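Side-chain contacts in beta sliding clamp (Streptococcus pneumoniae, PDB 2AWA), which probably encircles DNA as a ring-shaped head-to-tail homodimer, tethering DNA polymerases and other proteins to it and so making replication processive: residues N61-I66 against V214-S219; I243-E248 against F252-L257; I276-V281 against G309-H314. All blocks are in the same frame, centred on the assembly; numbering follows the deposited sequence.

Interaction 1. Residues N61-I66 against V214-S219; sequences NGQISI and VIPSRS
The backbones of Ile64 and Ser219 come within 6.7 Å of each other at their CA atoms, where the start of strand 64-71 meets the first turn of a helix entered through Pro216, its N-cap residue. Before the strand, 61-64 make a tight turn. Gly62 takes a positive phi (91°) that suits glycine, and the OD1 of Asn61 accepts Gln63 N (2.9 Å) in an Asx turn, extended by Ile64 N (3.0 Å from the same OD1) to an Asx motif, which braces the turn just before the strand. Across the contact the touch is made by one methyl: Ile64 CG2 lies 3.3 Å from Ser219 OG. With chi1 at 58°, CG1 sits between backbone N and carbonyl carbon, which leaves CG2 as the branch that meets the serine. The small serine is consistent with the close approach of strand and helix, while its hydroxyl is satisfied by Thr254 OG1. More loosely, Gln63 NE2 comes 4.4 Å from Pro216 CG at the exposed margin. Strand 64-71 runs beside strand 250-255, and the isoleucine also packs on Phe252, Thr254, Ala33 and Glu222, so helix 217-226 of the central domain lies against the sheet to which the N-terminal domain contributes.

Interaction 2. Residues I243-E248 against F252-L257; sequences ILFRSE and FYTRLL
Ile243 with Thr254 and Phe245 with Phe252 form two hydrogen-bonded antiparallel pairs, flanking the non-hydrogen-bonded pair of Leu244 and Tyr253. Each of the two bonded pairs has a bond in both directions; Phe245 N to Phe252 O is the straighter of its two at 2.9 Å and 169°. At the middle pair, where the CA atoms are 4.4 Å apart, two CA-H...O contacts are added, Tyr253 CA to Ile243 O and Leu244 CA to Phe252 O, both to carbonyls that also accept N-H bonds of the flanking pairs.

A CH-pi contact marks the face bearing Leu244 and Tyr253. Leu244 CD1 stands 3.5 Å above the centre of the tyrosine ring, almost on its normal; chi1 of 168° swings the leucine branch beside its carbonyl and over the ring.

Apolar packing fills the other face. The two phenylalanine rings lie side by side with their planes oblique at 47°, Phe245 CD1 at the edge of the Phe252 ring, 3.6 Å from its CD2. Ile243 CG2 meets Leu256 CD2 at 3.5 Å. Thr254 OG1, anti to its own N, donates to Arg255 O in the carbonyl plane, on a lone pair, besides pairing with Ser219.

Ile243, Phe245, Phe252 and Thr254 thus make one buried face; on the other, buried Leu244 packs against the partly exposed Tyr253 ring. Regular backbone bonds hold the hairpin, and hydrocarbon fills it.

Interaction 3. Residues I276-V281 against G309-H314; sequences ITFNVV and GVVSAH
Val311 loses the most surface to this contact, and its two methyls divide the work. With chi1 at 172°, CG1 lies anti to the backbone N and CG2 beside it, spreading the branches so that each meets a different partner. CG2 of Val311 reaches tip to tip toward Ile276 CD1, 3.9 Å away. The extended isoleucine arm (chi2 171°) lets a short valine close a separation of 8.9 Å between the CA atoms of Ile276 and Val311. CG1 of Val311 arrives at the edge of the Phe278 ring, in its plane, 4.0 Å from CZ. The valine and phenylalanine therefore touch through the ring's rim, while Ile276 CG2, two residues earlier in the same strand, sits over one ring face, toward the rim. Beta-branched and aromatic residues suit strands. Leu304, Ile306 and Thr329 also touch the valine, and Ile327, Val358 and Ile360 the phenylalanine. After Phe278, Asn279 N-caps helix 280-294, OD1 accepting from Asn282 N. Strand 274-279 and strand 310-317 belong to different sheets, so the contact packs side chains of two sheets against each other; as in other beta subunits of this family, each domain joins antiparallel sheets with helices, and here two sheets of the C-terminal domain are tied together.

How the interactions relate
Following the chain, interaction 1 closes a long loop of 147 residues, bringing the N-terminal domain's strand 64-71 to the start of helix 217-226 in the central domain. Interaction 2 then opens and closes within a short hairpin, and interaction 3 closes 27 residues in the C-terminal domain. The three come in series, so none nests within or crosses another. Interactions 1 and 2 are neighbours, with centres 8 Å apart: strands 64-71 and 250-255 lie side by side in one sheet shared by the first two domains. Interaction 3 stands about 39 Å from interaction 1 between centres, yet strands 211-216 and 274-279 belong to a second long sheet joining central and C-terminal domains.

Interaction 1. Residues N61-I66 against V214-S219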
loop_
_atom_site.group_PDB
_atom_site.type_symbol
_atom_site.label_atom_id
_atom_site.label_comp_id
_atom_site.label_asym_id
_atom_site.label_seq_id
_atom_site.Cartn_x
_atom_site.Cartn_y
_atom_site.Cartn_z
ATOM N N ASN B 61 8.486 18.271 15.115
ATOM C CA ASN B 61 8.110 18.887 13.874
ATOM C C ASN B 61 7.475 20.247 14.097
ATOM O O ASN B 61 6.906 20.818 13.167
ATOM C CB ASN B 61 7.173 17.951 13.105
ATOM C CG ASN B 61 5.845 17.725 13.810
ATOM O OD1 ASN B 61 5.518 18.395 14.782
ATOM N ND2 ASN B 61 5.067 16.782 13.299
ATOM N N GLY B 62 7.586 20.766 15.321
ATOM C CA GLY B 62 7.014 22.079 15.656
ATOM C C GLY B 62 5.586 22.051 16.199
ATOM O O GLY B 62 5.116 23.050 16.762
ATOM N N GLN B 63 4.889 20.927 16.012
ATOM C CA GLN B 63 3.557 20.722 16.569
ATOM C C GLN B 63 3.634 19.755 17.745
ATOM O O GLN B 63 3.041 19.998 18.801
ATOM C CB GLN B 63 2.603 20.161 15.500
ATOM C CG GLN B 63 2.135 21.171 14.451
ATOM C CD GLN B 63 1.236 22.246 15.041
ATOM O OE1 GLN B 63 1.622 23.410 15.095
ATOM N NE2 GLN B 63 0.039 21.859 15.502
ATOM N N ILE B 64 4.349 18.650 17.531
ATOM C CA ILE B 64 4.550 17.630 18.544
ATOM C C ILE B 64 6.029 17.358 18.673
ATOM O O ILE B 64 6.803 17.644 17.757
ATOM C CB ILE B 64 3.827 16.305 18.190
ATOM C CG1 ILE B 64 4.306 15.750 16.842
ATOM C CG2 ILE B 64 2.314 16.526 18.154
ATOM C CD1 ILE B 64 3.818 14.368 16.524
ATOM N N SER B 65 6.418 16.814 19.817
ATOM C CA SER B 65 7.784 16.401 20.055
ATOM C C SER B 65 7.756 15.092 20.825
ATOM O O SER B 65 6.909 14.888 21.680
ATOM C CB SER B 65 8.530 17.443 20.887
ATOM O OG SER B 65 8.587 18.697 20.241
ATOM N N ILE B 66 8.706 14.221 20.532
ATOM C CA ILE B 66 8.837 12.947 21.233
ATOM C C ILE B 66 10.248 12.825 21.804
ATOM O O ILE B 66 11.233 13.067 21.102
ATOM C CB ILE B 66 8.557 11.766 20.284
ATOM C CG1 ILE B 66 7.086 11.760 19.896
ATOM C CG2 ILE B 66 8.908 10.461 20.942
ATOM C CD1 ILE B 66 6.735 10.771 18.776
ATOM N N VAL B 214 -7.941 22.389 24.222
ATOM C CA VAL B 214 -8.267 21.937 22.882
ATOM C C VAL B 214 -7.006 21.356 22.277
ATOM O O VAL B 214 -5.984 22.056 22.174
ATOM C CB VAL B 214 -8.825 23.074 21.997
ATOM C CG1 VAL B 214 -9.236 22.536 20.635
ATOM C CG2 VAL B 214 -10.026 23.716 22.649
ATOM N N ILE B 215 -7.075 20.084 21.875
ATOM C CA ILE B 215 -5.899 19.372 21.419
ATOM C C ILE B 215 -5.998 19.063 19.927
ATOM O O ILE B 215 -6.931 18.419 19.508
ATOM C CB ILE B 215 -5.719 18.052 22.197
ATOM C CG1 ILE B 215 -5.749 18.305 23.706
ATOM C CG2 ILE B 215 -4.404 17.363 21.811
ATOM C CD1 ILE B 215 -5.951 17.043 24.526
ATOM N N PRO B 216 -5.014 19.481 19.122
ATOM C CA PRO B 216 -5.143 19.170 17.687
ATOM C C PRO B 216 -5.459 17.709 17.435
ATOM O O PRO B 216 -4.907 16.854 18.091
ATOM C CB PRO B 216 -3.758 19.532 17.125
ATOM C CG PRO B 216 -3.246 20.581 18.061
ATOM C CD PRO B 216 -3.781 20.234 19.414
ATOM N N SER B 217 -6.356 17.425 16.503
ATOM C CA SER B 217 -6.738 16.030 16.233
ATOM C C SER B 217 -5.595 15.232 15.655
ATOM O O SER B 217 -5.492 14.060 15.949
ATOM C CB SER B 217 -7.951 15.941 15.319
ATOM O OG SER B 217 -7.672 16.607 14.115
ATOM N N ARG B 218 -4.736 15.861 14.849
ATOM C CA ARG B 218 -3.539 15.199 14.313
ATOM C C ARG B 218 -2.585 14.757 15.421
ATOM O O ARG B 218 -1.967 13.700 15.332
ATOM C CB ARG B 218 -2.799 16.119 13.335
ATOM C CG ARG B 218 -1.564 15.486 12.684
ATOM C CD ARG B 218 -0.952 16.362 11.552
ATOM N NE ARG B 218 -1.729 16.381 10.296
ATOM C CZ ARG B 218 -2.257 17.475 9.744
ATOM N N SER B 219 -2.446 15.570 16.458
ATOM C CA SER B 219 -1.629 15.196 17.587
ATOM C C SER B 219 -2.211 13.960 18.240
ATOM O O SER B 219 -1.482 13.025 18.577
ATOM C CB SER B 219 -1.540 16.340 18.585
ATOM O OG SER B 219 -0.866 17.450 18.020
#

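Interaction 2. Residues I243-E248 against F252-L257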
loop_
_atom_site.group_PDB
_atom_site.type_symbol
_atom_site.label_atom_id
_atom_site.label_comp_id
_atom_site.label_asym_id
_atom_site.label_seq_id
_atom_site.Cartn_x
_atom_site.Cartn_y
_atom_site.Cartn_z
ATOM N N ILE B 243 0.860 20.572 26.339
ATOM C CA ILE B 243 0.442 19.472 27.200
ATOM C C ILE B 243 1.373 18.273 26.937
ATOM O O ILE B 243 1.794 18.045 25.809
ATOM C CB ILE B 243 -1.053 19.129 26.900
ATOM C CG1 ILE B 243 -1.603 18.011 27.775
ATOM C CG2 ILE B 243 -1.233 18.721 25.448
ATOM C CD1 ILE B 243 -3.042 17.670 27.369
ATOM N N LEU B 244 1.667 17.513 27.982
ATOM C CA LEU B 244 2.613 16.404 27.915
ATOM C C LEU B 244 1.981 15.097 28.376
ATOM O O LEU B 244 1.405 15.026 29.453
ATOM C CB LEU B 244 3.808 16.718 28.816
ATOM C CG LEU B 244 4.786 15.576 29.118
ATOM C CD1 LEU B 244 5.465 15.149 27.828
ATOM C CD2 LEU B 244 5.807 15.989 30.162
ATOM N N PHE B 245 2.128 14.056 27.570
ATOM C CA PHE B 245 1.779 12.695 27.964
ATOM C C PHE B 245 3.075 11.904 28.198
ATOM O O PHE B 245 3.899 11.808 27.303
ATOM C CB PHE B 245 0.997 12.029 26.829
ATOM C CG PHE B 245 -0.208 12.804 26.370
ATOM C CD1 PHE B 245 -0.075 13.838 25.473
ATOM C CD2 PHE B 245 -1.476 12.483 26.833
ATOM C CE1 PHE B 245 -1.179 14.536 25.042
ATOM C CE2 PHE B 245 -2.579 13.180 26.408
ATOM C CZ PHE B 245 -2.438 14.203 25.522
ATOM N N ARG B 246 3.257 11.320 29.371
ATOM C CA ARG B 246 4.499 10.613 29.690
ATOM C C ARG B 246 4.281 9.199 30.220
ATOM O O ARG B 246 3.515 8.995 31.143
ATOM C CB ARG B 246 5.279 11.393 30.746
ATOM C CG ARG B 246 6.777 11.256 30.625
ATOM C CD ARG B 246 7.469 12.271 31.487
ATOM N NE ARG B 246 7.079 12.089 32.883
ATOM C CZ ARG B 246 7.191 13.016 33.830
ATOM N NH1 ARG B 246 7.693 14.222 33.555
ATOM N NH2 ARG B 246 6.795 12.734 35.064
ATOM N N SER B 247 4.961 8.229 29.623
ATOM C CA SER B 247 5.049 6.884 30.164
ATOM C C SER B 247 6.410 6.760 30.802
ATOM O O SER B 247 7.099 7.744 30.972
ATOM C CB SER B 247 4.863 5.856 29.049
ATOM O OG SER B 247 5.830 6.015 28.027
ATOM N N GLU B 248 6.811 5.555 31.179
ATOM C CA GLU B 248 8.124 5.376 31.793
ATOM C C GLU B 248 9.229 5.976 30.931
ATOM O O GLU B 248 10.080 6.690 31.435
ATOM C CB GLU B 248 8.407 3.898 32.048
ATOM C CG GLU B 248 9.725 3.617 32.789
ATOM C CD GLU B 248 9.808 2.194 33.379
ATOM O OE1 GLU B 248 8.756 1.518 33.509
ATOM O OE2 GLU B 248 10.932 1.751 33.718
ATOM N N PHE B 252 5.775 12.828 25.276
ATOM C CA PHE B 252 5.114 13.255 24.049
ATOM C C PHE B 252 4.440 14.588 24.334
ATOM O O PHE B 252 3.465 14.648 25.102
ATOM C CB PHE B 252 4.096 12.182 23.669
ATOM C CG PHE B 252 3.245 12.510 22.486
ATOM C CD1 PHE B 252 3.745 12.431 21.206
ATOM C CD2 PHE B 252 1.903 12.803 22.645
ATOM C CE1 PHE B 252 2.935 12.687 20.105
ATOM C CE2 PHE B 252 1.084 13.051 21.531
ATOM C CZ PHE B 252 1.612 12.995 20.273
ATOM N N TYR B 253 4.998 15.659 23.771
ATOM C CA TYR B 253 4.445 17.011 23.948
ATOM C C TYR B 253 3.673 17.403 22.696
ATOM O O TYR B 253 4.017 17.001 21.603
ATOM C CB TYR B 253 5.537 18.055 24.149
ATOM C CG TYR B 253 6.512 17.797 25.254
ATOM C CD1 TYR B 253 7.543 16.881 25.092
ATOM C CD2 TYR B 253 6.447 18.517 26.444
ATOM C CE1 TYR B 253 8.470 16.654 26.110
ATOM C CE2 TYR B 253 7.362 18.299 27.464
ATOM C CZ TYR B 253 8.369 17.362 27.292
ATOM O OH TYR B 253 9.273 17.144 28.302
ATOM N N THR B 254 2.634 18.193 22.876
ATOM C CA THR B 254 1.885 18.764 21.768
ATOM C C THR B 254 1.469 20.162 22.139
ATOM O O THR B 254 1.332 20.516 23.323
ATOM C CB THR B 254 0.604 17.924 21.400
ATOM O OG1 THR B 254 -0.164 18.607 20.402
ATOM C CG2 THR B 254 -0.295 17.670 22.605
ATOM N N ARG B 255 1.264 20.959 21.107
ATOM C CA ARG B 255 0.695 22.277 21.263
ATOM C C ARG B 255 -0.775 22.135 21.575
ATOM O O ARG B 255 -1.409 21.146 21.221
ATOM C CB ARG B 255 0.835 23.083 19.979
ATOM C CG ARG B 255 2.248 23.509 19.675
ATOM C CD ARG B 255 2.371 23.929 18.227
ATOM N NE ARG B 255 1.640 25.160 17.944
ATOM C CZ ARG B 255 2.116 26.387 18.143
ATOM N NH1 ARG B 255 3.337 26.569 18.639
ATOM N NH2 ARG B 255 1.363 27.441 17.846
ATOM N N LEU B 256 -1.288 23.139 22.264
ATOM C CA LEU B 256 -2.701 23.326 22.449
ATOM C C LEU B 256 -3.159 24.432 21.515
ATOM O O LEU B 256 -2.389 25.308 21.129
ATOM C CB LEU B 256 -2.975 23.691 23.907
ATOM C CG LEU B 256 -2.644 22.556 24.888
ATOM C CD1 LEU B 256 -2.974 22.931 26.330
ATOM C CD2 LEU B 256 -3.367 21.259 24.483
ATOM N N LEU B 257 -4.427 24.398 21.164
ATOM C CA LEU B 257 -5.026 25.474 20.403
ATOM C C LEU B 257 -5.581 26.559 21.317
ATOM O O LEU B 257 -6.522 26.336 22.035
ATOM C CB LEU B 257 -6.132 24.910 19.520
ATOM C CG LEU B 257 -5.559 23.973 18.457
ATOM C CD1 LEU B 257 -6.594 22.986 17.963
ATOM C CD2 LEU B 257 -4.995 24.767 17.319
#

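Interaction 3. Residues I276-V281 against G309-H314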
loop_
_atom_site.group_PDB
_atom_site.type_symbol
_atom_site.label_atom_id
_atom_site.label_comp_id
_atom_site.label_asym_id
_atom_site.label_seq_id
_atom_site.Cartn_x
_atom_site.Cartn_y
_atom_site.Cartn_z
ATOM N N ILE B 276 -35.163 5.465 14.557
ATOM C CA ILE B 276 -34.952 4.202 13.872
ATOM C C ILE B 276 -33.789 3.469 14.516
ATOM O O ILE B 276 -32.778 4.077 14.855
ATOM C CB ILE B 276 -34.612 4.394 12.400
ATOM C CG1 ILE B 276 -35.715 5.183 11.707
ATOM C CG2 ILE B 276 -34.481 3.040 11.738
ATOM C CD1 ILE B 276 -35.379 5.621 10.313
ATOM N N THR B 277 -33.915 2.158 14.674
ATOM C CA THR B 277 -32.848 1.394 15.286
ATOM C C THR B 277 -32.321 0.365 14.301
ATOM O O THR B 277 -33.043 -0.518 13.836
ATOM C CB THR B 277 -33.288 0.783 16.621
ATOM O OG1 THR B 277 -33.752 1.837 17.482
ATOM C CG2 THR B 277 -32.120 0.110 17.297
ATOM N N PHE B 278 -31.045 0.510 13.978
ATOM C CA PHE B 278 -30.444 -0.198 12.867
ATOM C C PHE B 278 -29.363 -1.120 13.345
ATOM O O PHE B 278 -28.737 -0.867 14.371
ATOM C CB PHE B 278 -29.741 0.781 11.957
ATOM C CG PHE B 278 -30.631 1.574 11.065
ATOM C CD1 PHE B 278 -31.095 1.035 9.865
ATOM C CD2 PHE B 278 -30.893 2.918 11.347
ATOM C CE1 PHE B 278 -31.879 1.817 8.976
ATOM C CE2 PHE B 278 -31.660 3.693 10.481
ATOM C CZ PHE B 278 -32.166 3.136 9.303
ATOM N N ASN B 279 -29.124 -2.171 12.571
ATOM C CA ASN B 279 -27.889 -2.928 12.656
ATOM C C ASN B 279 -26.758 -2.069 12.039
ATOM O O ASN B 279 -26.852 -1.616 10.873
ATOM C CB ASN B 279 -28.018 -4.271 11.927
ATOM C CG ASN B 279 -26.726 -5.058 11.942
ATOM O OD1 ASN B 279 -25.883 -4.885 11.074
ATOM N ND2 ASN B 279 -26.552 -5.912 12.948
ATOM N N VAL B 280 -25.698 -1.861 12.824
ATOM C CA VAL B 280 -24.661 -0.890 12.491
ATOM C C VAL B 280 -23.973 -1.279 11.204
ATOM O O VAL B 280 -23.843 -0.460 10.281
ATOM C CB VAL B 280 -23.616 -0.771 13.635
ATOM C CG1 VAL B 280 -22.386 0.032 13.204
ATOM C CG2 VAL B 280 -24.249 -0.134 14.852
ATOM N N VAL B 281 -23.558 -2.540 11.143
ATOM C CA VAL B 281 -22.828 -3.044 9.987
ATOM C C VAL B 281 -23.673 -2.951 8.734
ATOM O O VAL B 281 -23.209 -2.450 7.719
ATOM C CB VAL B 281 -22.336 -4.481 10.186
ATOM C CG1 VAL B 281 -21.734 -5.003 8.924
ATOM C CG2 VAL B 281 -21.287 -4.532 11.307
ATOM N N GLY B 309 -43.129 2.461 8.369
ATOM C CA GLY B 309 -42.245 1.409 8.898
ATOM C C GLY B 309 -41.143 0.976 7.943
ATOM O O GLY B 309 -40.172 0.328 8.349
ATOM N N VAL B 310 -41.284 1.340 6.669
ATOM C CA VAL B 310 -40.318 0.966 5.666
ATOM C C VAL B 310 -39.319 2.100 5.496
ATOM O O VAL B 310 -39.698 3.263 5.432
ATOM C CB VAL B 310 -40.986 0.660 4.338
ATOM C CG1 VAL B 310 -39.953 0.155 3.332
ATOM C CG2 VAL B 310 -42.098 -0.368 4.535
ATOM N N VAL B 311 -38.043 1.736 5.439
ATOM C CA VAL B 311 -36.951 2.677 5.327
ATOM C C VAL B 311 -36.225 2.353 4.039
ATOM O O VAL B 311 -35.939 1.174 3.756
ATOM C CB VAL B 311 -35.984 2.527 6.518
ATOM C CG1 VAL B 311 -34.751 3.368 6.323
ATOM C CG2 VAL B 311 -36.695 2.878 7.826
ATOM N N SER B 312 -35.940 3.376 3.240
ATOM C CA SER B 312 -35.275 3.136 1.965
ATOM C C SER B 312 -34.313 4.247 1.633
ATOM O O SER B 312 -34.517 5.389 2.056
ATOM C CB SER B 312 -36.299 2.984 0.866
ATOM O OG SER B 312 -37.145 4.091 0.886
ATOM N N ALA B 313 -33.257 3.895 0.900
ATOM C CA ALA B 313 -32.215 4.837 0.468
ATOM C C ALA B 313 -32.260 5.039 -1.038
ATOM O O ALA B 313 -32.402 4.065 -1.818
ATOM C CB ALA B 313 -30.848 4.340 0.873
ATOM N N HIS B 314 -32.104 6.305 -1.437
ATOM C CA HIS B 314 -32.159 6.702 -2.832
ATOM C C HIS B 314 -31.074 7.702 -3.193
ATOM O O HIS B 314 -30.867 8.699 -2.499
ATOM C CB HIS B 314 -33.520 7.285 -3.161
ATOM C CG HIS B 314 -34.662 6.466 -2.645
ATOM N ND1 HIS B 314 -35.416 5.649 -3.458
ATOM C CD2 HIS B 314 -35.176 6.340 -1.395
ATOM C CE1 HIS B 314 -36.345 5.053 -2.734
ATOM N NE2 HIS B 314 -36.217 5.447 -1.478
#